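Single domain haemoglobin (Campylobacter jejuni, PDB 2WY4) binds heme, whose iron carries cyanide here, and probably binds oxygen, with a possible role in nitric oxide detoxification. Local coordinates at residues D22-Y35 and I96-L109. Sequence-based numbering, arbitrary orientation.
Sequences DLTNEFYKIMFNDY and IVGACLLKAIKNLL. With CYN (cyanide ion), chain C; HEM (protoporphyrin IX containing Fe), chain B.
Phe27 and Ala104 meet where the B-helix part of helix 4-34 (residues 22-34) crosses the G helix (96-109) of the globin fold; the axes of these two segments come within 8.4 Å and their directions differ by 129°. The packing is knobs-into-holes: Phe27 fits among Val97, Cys100, Leu101 and Ala104, while Ala104 is received by Leu23, Glu26, Phe27 and Ile30. With CG anti to the backbone N (chi1 164°), the Phe27 ring turns its edge to the G-helix backbone, CD1 lying 3.4 Å from Leu101 N and CE1 equally close to Val97 O. Leu23 CD1 rests on Ala104 CB at 3.7 Å and also reaches Ile105, whereas Met31 SD lies beside Val97 CG2.

Just past the last helical residue, Asp34, the ring of Tyr35 receives a CH-pi contact from Ile96, whose CG2 stands over the centre of one face. Cys100 SG approaches the same ring obliquely, 3.8 Å from Tyr35 CE1, and also packs on Met31 CB.

Polar contacts close the outer margin. Asn107 ND2 donates to Glu26 OE2 over 2.9 Å, on the anti side of a carboxylate turned 73° from the amide plane. Asp34 OD2 forms a long salt bridge with Lys103 NZ, 3.6 Å, supplemented by a water that donates to Asp34 OD1 and accepts from Lys103 NZ.

The inner margin borders the heme pocket. Val97 CG2 touches the heme methyl CMC, and Phe27 CD2 sits over the centre of one face of the Tyr28 ring. Tyr28 OH, also bonded to Gln52, donates to the cyanide N at 2.5 Å.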
loop_
_atom_site.group_PDB
_atom_site.type_symbol
_atom_site.label_atom_id
_atom_site.label_comp_id
_atom_site.label_asym_id
_atom_site.label_seq_id
_atom_site.Cartn_x
_atom_site.Cartn_y
_atom_site.Cartn_z
ATOM N N ASP A 22 1.738 -3.473 12.326
ATOM C CA ASP A 22 1.828 -2.264 13.110
ATOM C C ASP A 22 1.900 -1.023 12.188
ATOM O O ASP A 22 1.276 0.012 12.445
ATOM C CB ASP A 22 3.022 -2.405 14.034
ATOM C CG ASP A 22 2.924 -3.656 14.847
ATOM O OD1 ASP A 22 1.868 -3.834 15.441
ATOM O OD2 ASP A 22 3.836 -4.474 14.882
ATOM N N LEU A 23 2.649 -1.150 11.095
ATOM C CA LEU A 23 2.724 -0.072 10.111
ATOM C C LEU A 23 1.334 0.198 9.530
ATOM O O LEU A 23 0.929 1.338 9.389
ATOM C CB LEU A 23 3.657 -0.467 8.986
ATOM C CG LEU A 23 3.820 0.532 7.864
ATOM C CD1 LEU A 23 4.359 1.847 8.391
ATOM C CD2 LEU A 23 4.761 -0.025 6.825
ATOM N N THR A 24 0.602 -0.861 9.163
ATOM C CA THR A 24 -0.672 -0.607 8.542
ATOM C C THR A 24 -1.724 -0.165 9.546
ATOM O O THR A 24 -2.628 0.571 9.201
ATOM C CB THR A 24 -1.150 -1.742 7.668
ATOM O OG1 THR A 24 -1.240 -2.932 8.465
ATOM C CG2 THR A 24 -0.128 -2.024 6.581
ATOM N N ASN A 25 -1.621 -0.600 10.791
ATOM C CA ASN A 25 -2.499 -0.041 11.806
ATOM C C ASN A 25 -2.314 1.474 11.851
ATOM O O ASN A 25 -3.281 2.206 11.904
ATOM C CB ASN A 25 -2.204 -0.623 13.180
ATOM C CG ASN A 25 -2.840 -1.929 13.404
ATOM O OD1 ASN A 25 -3.804 -2.295 12.741
ATOM N ND2 ASN A 25 -2.303 -2.644 14.373
ATOM N N GLU A 26 -1.067 1.934 11.815
ATOM C CA GLU A 26 -0.764 3.372 11.824
ATOM C C GLU A 26 -1.278 4.056 10.552
ATOM O O GLU A 26 -1.887 5.112 10.626
ATOM C CB GLU A 26 0.735 3.597 12.058
ATOM C CG GLU A 26 1.160 5.067 12.063
ATOM C CD GLU A 26 0.805 5.798 13.327
ATOM O OE1 GLU A 26 0.350 5.169 14.287
ATOM O OE2 GLU A 26 1.031 7.032 13.368
ATOM N N PHE A 27 -1.104 3.415 9.407
ATOM C CA PHE A 27 -1.638 3.927 8.154
ATOM C C PHE A 27 -3.152 4.143 8.246
ATOM O O PHE A 27 -3.630 5.227 7.883
ATOM C CB PHE A 27 -1.324 2.956 7.017
ATOM C CG PHE A 27 -2.121 3.164 5.764
ATOM C CD1 PHE A 27 -1.753 4.112 4.830
ATOM C CD2 PHE A 27 -3.226 2.384 5.509
ATOM C CE1 PHE A 27 -2.462 4.245 3.717
ATOM C CE2 PHE A 27 -3.933 2.510 4.379
ATOM C CZ PHE A 27 -3.574 3.498 3.485
ATOM N N TYR A 28 -3.926 3.152 8.717
ATOM C CA TYR A 28 -5.362 3.349 8.783
ATOM C C TYR A 28 -5.767 4.399 9.807
ATOM O O TYR A 28 -6.730 5.101 9.597
ATOM C CB TYR A 28 -6.110 2.024 9.064
ATOM C CG TYR A 28 -6.104 1.108 7.843
ATOM C CD1 TYR A 28 -6.743 1.487 6.688
ATOM C CD2 TYR A 28 -5.451 -0.111 7.848
ATOM C CE1 TYR A 28 -6.733 0.721 5.574
ATOM C CE2 TYR A 28 -5.455 -0.901 6.720
ATOM C CZ TYR A 28 -6.072 -0.474 5.571
ATOM O OH TYR A 28 -6.040 -1.272 4.444
ATOM N N LYS A 29 -5.046 4.489 10.918
ATOM C CA LYS A 29 -5.289 5.565 11.889
ATOM C C LYS A 29 -5.150 6.940 11.214
ATOM O O LYS A 29 -6.030 7.810 11.315
ATOM C CB LYS A 29 -4.321 5.459 13.064
ATOM C CG LYS A 29 -4.493 6.526 14.143
ATOM C CD LYS A 29 -3.440 6.392 15.245
ATOM C CE LYS A 29 -3.418 7.614 16.168
ATOM N NZ LYS A 29 -2.759 7.365 17.498
ATOM N N ILE A 30 -4.044 7.129 10.518
ATOM C CA ILE A 30 -3.782 8.404 9.831
ATOM C C ILE A 30 -4.839 8.663 8.764
ATOM O O ILE A 30 -5.419 9.733 8.705
ATOM C CB ILE A 30 -2.379 8.410 9.216
ATOM C CG1 ILE A 30 -1.305 8.479 10.299
ATOM C CG2 ILE A 30 -2.238 9.581 8.252
ATOM C CD1 ILE A 30 0.049 8.044 9.848
ATOM N N MET A 31 -5.101 7.678 7.927
ATOM C CA MET A 31 -6.015 7.898 6.848
ATOM C C MET A 31 -7.433 8.169 7.311
ATOM O O MET A 31 -8.082 9.061 6.803
ATOM C CB MET A 31 -5.997 6.790 5.818
ATOM C CG MET A 31 -6.832 7.104 4.590
ATOM S SD MET A 31 -6.551 5.967 3.218
ATOM C CE MET A 31 -7.146 4.440 3.924
ATOM N N PHE A 32 -7.922 7.403 8.290
ATOM C CA PHE A 32 -9.281 7.614 8.772
ATOM C C PHE A 32 -9.412 8.945 9.505
ATOM O O PHE A 32 -10.472 9.566 9.483
ATOM C CB PHE A 32 -9.757 6.445 9.624
ATOM C CG PHE A 32 -9.876 5.153 8.859
ATOM C CD1 PHE A 32 -9.994 5.147 7.463
ATOM C CD2 PHE A 32 -9.867 3.957 9.530
ATOM C CE1 PHE A 32 -10.109 3.953 6.762
ATOM C CE2 PHE A 32 -9.990 2.764 8.818
ATOM C CZ PHE A 32 -10.086 2.767 7.457
ATOM N N ASN A 33 -8.339 9.394 10.131
ATOM C CA ASN A 33 -8.349 10.700 10.808
ATOM C C ASN A 33 -8.302 11.866 9.858
ATOM O O ASN A 33 -9.002 12.871 10.074
ATOM C CB ASN A 33 -7.131 10.850 11.708
ATOM C CG ASN A 33 -7.156 12.155 12.475
ATOM O OD1 ASN A 33 -7.920 12.290 13.414
ATOM N ND2 ASN A 33 -6.395 13.152 12.015
ATOM N N ASP A 34 -7.456 11.777 8.825
ATOM C CA ASP A 34 -7.211 12.899 7.913
ATOM C C ASP A 34 -8.190 12.914 6.760
ATOM O O ASP A 34 -8.487 13.976 6.185
ATOM C CB ASP A 34 -5.793 12.813 7.332
ATOM C CG ASP A 34 -4.705 13.201 8.308
ATOM O OD1 ASP A 34 -5.004 13.617 9.447
ATOM O OD2 ASP A 34 -3.490 13.079 7.983
ATOM N N TYR A 35 -8.684 11.721 6.404
ATOM C CA TYR A 35 -9.579 11.534 5.258
ATOM C C TYR A 35 -10.784 10.670 5.677
ATOM O O TYR A 35 -11.076 9.602 5.128
ATOM C CB TYR A 35 -8.822 10.914 4.083
ATOM C CG TYR A 35 -7.646 11.768 3.657
ATOM C CD1 TYR A 35 -6.380 11.569 4.197
ATOM C CD2 TYR A 35 -7.797 12.785 2.733
ATOM C CE1 TYR A 35 -5.300 12.357 3.839
ATOM C CE2 TYR A 35 -6.694 13.578 2.349
ATOM C CZ TYR A 35 -5.453 13.341 2.901
ATOM O OH TYR A 35 -4.338 14.089 2.594
ATOM N N ILE A 96 -3.749 9.906 -1.794
ATOM C CA ILE A 96 -4.140 9.951 -0.392
ATOM C C ILE A 96 -3.469 8.808 0.347
ATOM O O ILE A 96 -2.856 8.970 1.383
ATOM C CB ILE A 96 -5.674 9.875 -0.254
ATOM C CG1 ILE A 96 -6.300 11.150 -0.811
ATOM C CG2 ILE A 96 -6.048 9.690 1.165
ATOM C CD1 ILE A 96 -7.824 11.093 -0.910
ATOM N N VAL A 97 -3.621 7.608 -0.197
ATOM C CA VAL A 97 -2.970 6.438 0.376
ATOM C C VAL A 97 -1.463 6.630 0.467
ATOM O O VAL A 97 -0.848 6.296 1.478
ATOM C CB VAL A 97 -3.378 5.130 -0.392
ATOM C CG1 VAL A 97 -2.450 3.980 -0.063
ATOM C CG2 VAL A 97 -4.824 4.798 -0.058
ATOM N N GLY A 98 -0.849 7.182 -0.582
ATOM C CA GLY A 98 0.589 7.368 -0.540
ATOM C C GLY A 98 1.012 8.331 0.569
ATOM O O GLY A 98 1.999 8.105 1.248
ATOM N N ALA A 99 0.286 9.431 0.712
ATOM C CA ALA A 99 0.634 10.390 1.741
ATOM C C ALA A 99 0.517 9.754 3.133
ATOM O O ALA A 99 1.403 9.916 3.972
ATOM C CB ALA A 99 -0.237 11.629 1.628
ATOM N N CYS A 100 -0.543 8.974 3.348
ATOM C CA CYS A 100 -0.754 8.384 4.654
ATOM C C CYS A 100 0.242 7.244 4.908
ATOM O O CYS A 100 0.737 7.090 6.012
ATOM C CB CYS A 100 -2.171 7.849 4.767
ATOM S SG CYS A 100 -3.425 9.139 4.690
ATOM N N LEU A 101 0.542 6.469 3.877
ATOM C CA LEU A 101 1.514 5.401 4.036
ATOM C C LEU A 101 2.912 5.949 4.321
ATOM O O LEU A 101 3.616 5.464 5.206
ATOM C CB LEU A 101 1.576 4.508 2.803
ATOM C CG LEU A 101 2.557 3.338 2.880
ATOM C CD1 LEU A 101 2.158 2.366 4.001
ATOM C CD2 LEU A 101 2.633 2.648 1.544
ATOM N N LEU A 102 3.337 6.966 3.580
ATOM C CA LEU A 102 4.647 7.541 3.822
ATOM C C LEU A 102 4.749 8.152 5.217
ATOM O O LEU A 102 5.797 8.051 5.884
ATOM C CB LEU A 102 5.045 8.558 2.731
ATOM C CG LEU A 102 5.840 7.877 1.587
ATOM C CD1 LEU A 102 7.272 7.581 1.998
ATOM C CD2 LEU A 102 5.180 6.585 1.065
ATOM N N LYS A 103 3.670 8.760 5.681
ATOM C CA LYS A 103 3.664 9.287 7.023
ATOM C C LYS A 103 3.761 8.171 8.071
ATOM O O LYS A 103 4.464 8.301 9.048
ATOM C CB LYS A 103 2.437 10.177 7.261
ATOM C CG LYS A 103 2.407 10.727 8.644
ATOM C CD LYS A 103 1.429 11.862 8.786
ATOM C CE LYS A 103 0.051 11.419 9.173
ATOM N NZ LYS A 103 -0.611 12.477 10.009
ATOM N N ALA A 104 3.038 7.079 7.846
ATOM C CA ALA A 104 3.088 5.943 8.752
ATOM C C ALA A 104 4.518 5.402 8.828
ATOM O O ALA A 104 5.006 5.048 9.907
ATOM C CB ALA A 104 2.127 4.827 8.262
ATOM N N ILE A 105 5.177 5.353 7.672
ATOM C CA ILE A 105 6.549 4.878 7.606
ATOM C C ILE A 105 7.488 5.796 8.399
ATOM O O ILE A 105 8.304 5.355 9.180
ATOM C CB ILE A 105 7.001 4.717 6.132
ATOM C CG1 ILE A 105 6.333 3.488 5.514
ATOM C CG2 ILE A 105 8.530 4.581 6.024
ATOM C CD1 ILE A 105 6.587 3.380 4.015
ATOM N N LYS A 106 7.342 7.083 8.186
ATOM C CA LYS A 106 8.125 8.053 8.935
ATOM C C LYS A 106 7.891 7.892 10.433
ATOM O O LYS A 106 8.819 7.896 11.203
ATOM C CB LYS A 106 7.776 9.488 8.520
ATOM C CG LYS A 106 8.960 10.422 8.454
ATOM C CD LYS A 106 9.517 10.718 9.802
ATOM C CE LYS A 106 10.376 11.967 9.754
ATOM N NZ LYS A 106 9.753 12.991 8.858
ATOM N N ASN A 107 6.629 7.736 10.833
ATOM C CA ASN A 107 6.281 7.618 12.262
ATOM C C ASN A 107 6.837 6.390 12.926
ATOM O O ASN A 107 7.381 6.469 14.033
ATOM C CB ASN A 107 4.775 7.644 12.499
ATOM C CG ASN A 107 4.159 8.999 12.211
ATOM O OD1 ASN A 107 4.870 10.025 12.081
ATOM N ND2 ASN A 107 2.825 9.040 12.212
ATOM N N LEU A 108 6.681 5.240 12.269
ATOM C CA LEU A 108 7.038 3.995 12.929
ATOM C C LEU A 108 8.432 3.495 12.639
ATOM O O LEU A 108 9.064 2.905 13.519
ATOM C CB LEU A 108 6.023 2.877 12.599
ATOM C CG LEU A 108 4.565 2.976 13.033
ATOM C CD1 LEU A 108 4.011 1.615 13.360
ATOM C CD2 LEU A 108 4.344 3.903 14.180
ATOM N N LEU A 109 8.918 3.653 11.405
ATOM C CA LEU A 109 10.245 3.143 11.055
ATOM C C LEU A 109 11.335 4.159 11.315
ATOM O O LEU A 109 12.497 3.803 11.421
ATOM C CB LEU A 109 10.297 2.702 9.585
ATOM C CG LEU A 109 9.882 1.277 9.268
ATOM C CD1 LEU A 109 8.395 1.162 9.459
ATOM C CD2 LEU A 109 10.261 0.898 7.851
HETATM C C CYN C . -6.414 -0.703 0.934
HETATM N N CYN C . -6.177 -0.528 2.040
HETATM C CHA HEM B . -8.881 -3.619 0.119
HETATM C CHB HEM B . -4.225 -3.326 -1.048
HETATM C CHC HEM B . -4.881 1.266 -2.354
HETATM C CHD HEM B . -9.390 1.129 -0.562
HETATM C C1A HEM B . -7.612 -3.968 -0.153
HETATM C C2A HEM B . -7.021 -5.262 0.009
HETATM C C3A HEM B . -5.712 -5.197 -0.296
HETATM C C4A HEM B . -5.462 -3.814 -0.658
HETATM C CMA HEM B . -4.703 -6.355 -0.282
HETATM C CAA HEM B . -7.799 -6.525 0.455
HETATM C CBA HEM B . -8.864 -6.922 -0.570
HETATM C CGA HEM B . -8.493 -7.944 -1.595
HETATM O O1A HEM B . -7.465 -8.651 -1.427
HETATM O O2A HEM B . -9.298 -8.092 -2.582
HETATM C C1B HEM B . -3.995 -2.044 -1.473
HETATM C C2B HEM B . -2.752 -1.550 -1.946
HETATM C C3B HEM B . -2.936 -0.271 -2.314
HETATM C C4B HEM B . -4.296 0.069 -2.083
HETATM C CMB HEM B . -1.443 -2.330 -1.937
HETATM C CAB HEM B . -1.925 0.754 -2.847
HETATM C CBB HEM B . -1.035 0.442 -3.772
HETATM C C1C HEM B . -6.165 1.648 -2.046
HETATM C C2C HEM B . -6.808 2.892 -2.286
HETATM C C3C HEM B . -8.018 2.828 -1.771
HETATM C C4C HEM B . -8.205 1.546 -1.141
HETATM C CMC HEM B . -6.188 4.052 -3.081
HETATM C CAC HEM B . -9.056 3.937 -1.799
HETATM C CBC HEM B . -9.519 4.425 -0.642
HETATM C C1D HEM B . -9.640 -0.188 -0.228
HETATM C C2D HEM B . -10.870 -0.606 0.325
HETATM C C3D HEM B . -10.761 -2.073 0.545
HETATM C C4D HEM B . -9.453 -2.398 0.081
HETATM C CMD HEM B . -12.069 0.270 0.615
HETATM C CAD HEM B . -11.782 -3.021 1.149
HETATM C CBD HEM B . -11.339 -3.362 2.569
HETATM C CGD HEM B . -12.397 -4.029 3.396
HETATM O O1D HEM B . -12.562 -3.610 4.548
HETATM O O2D HEM B . -13.025 -4.990 2.877
HETATM N NA HEM B . -6.642 -3.075 -0.557
HETATM N NB HEM B . -4.930 -1.047 -1.579
HETATM N NC HEM B . -7.042 0.834 -1.344
HETATM N ND HEM B . -8.793 -1.264 -0.359
HETATM FE FE HEM B . -6.858 -1.150 -0.973
HETATM O O HOH W 1 -3.145 12.222 11.213
#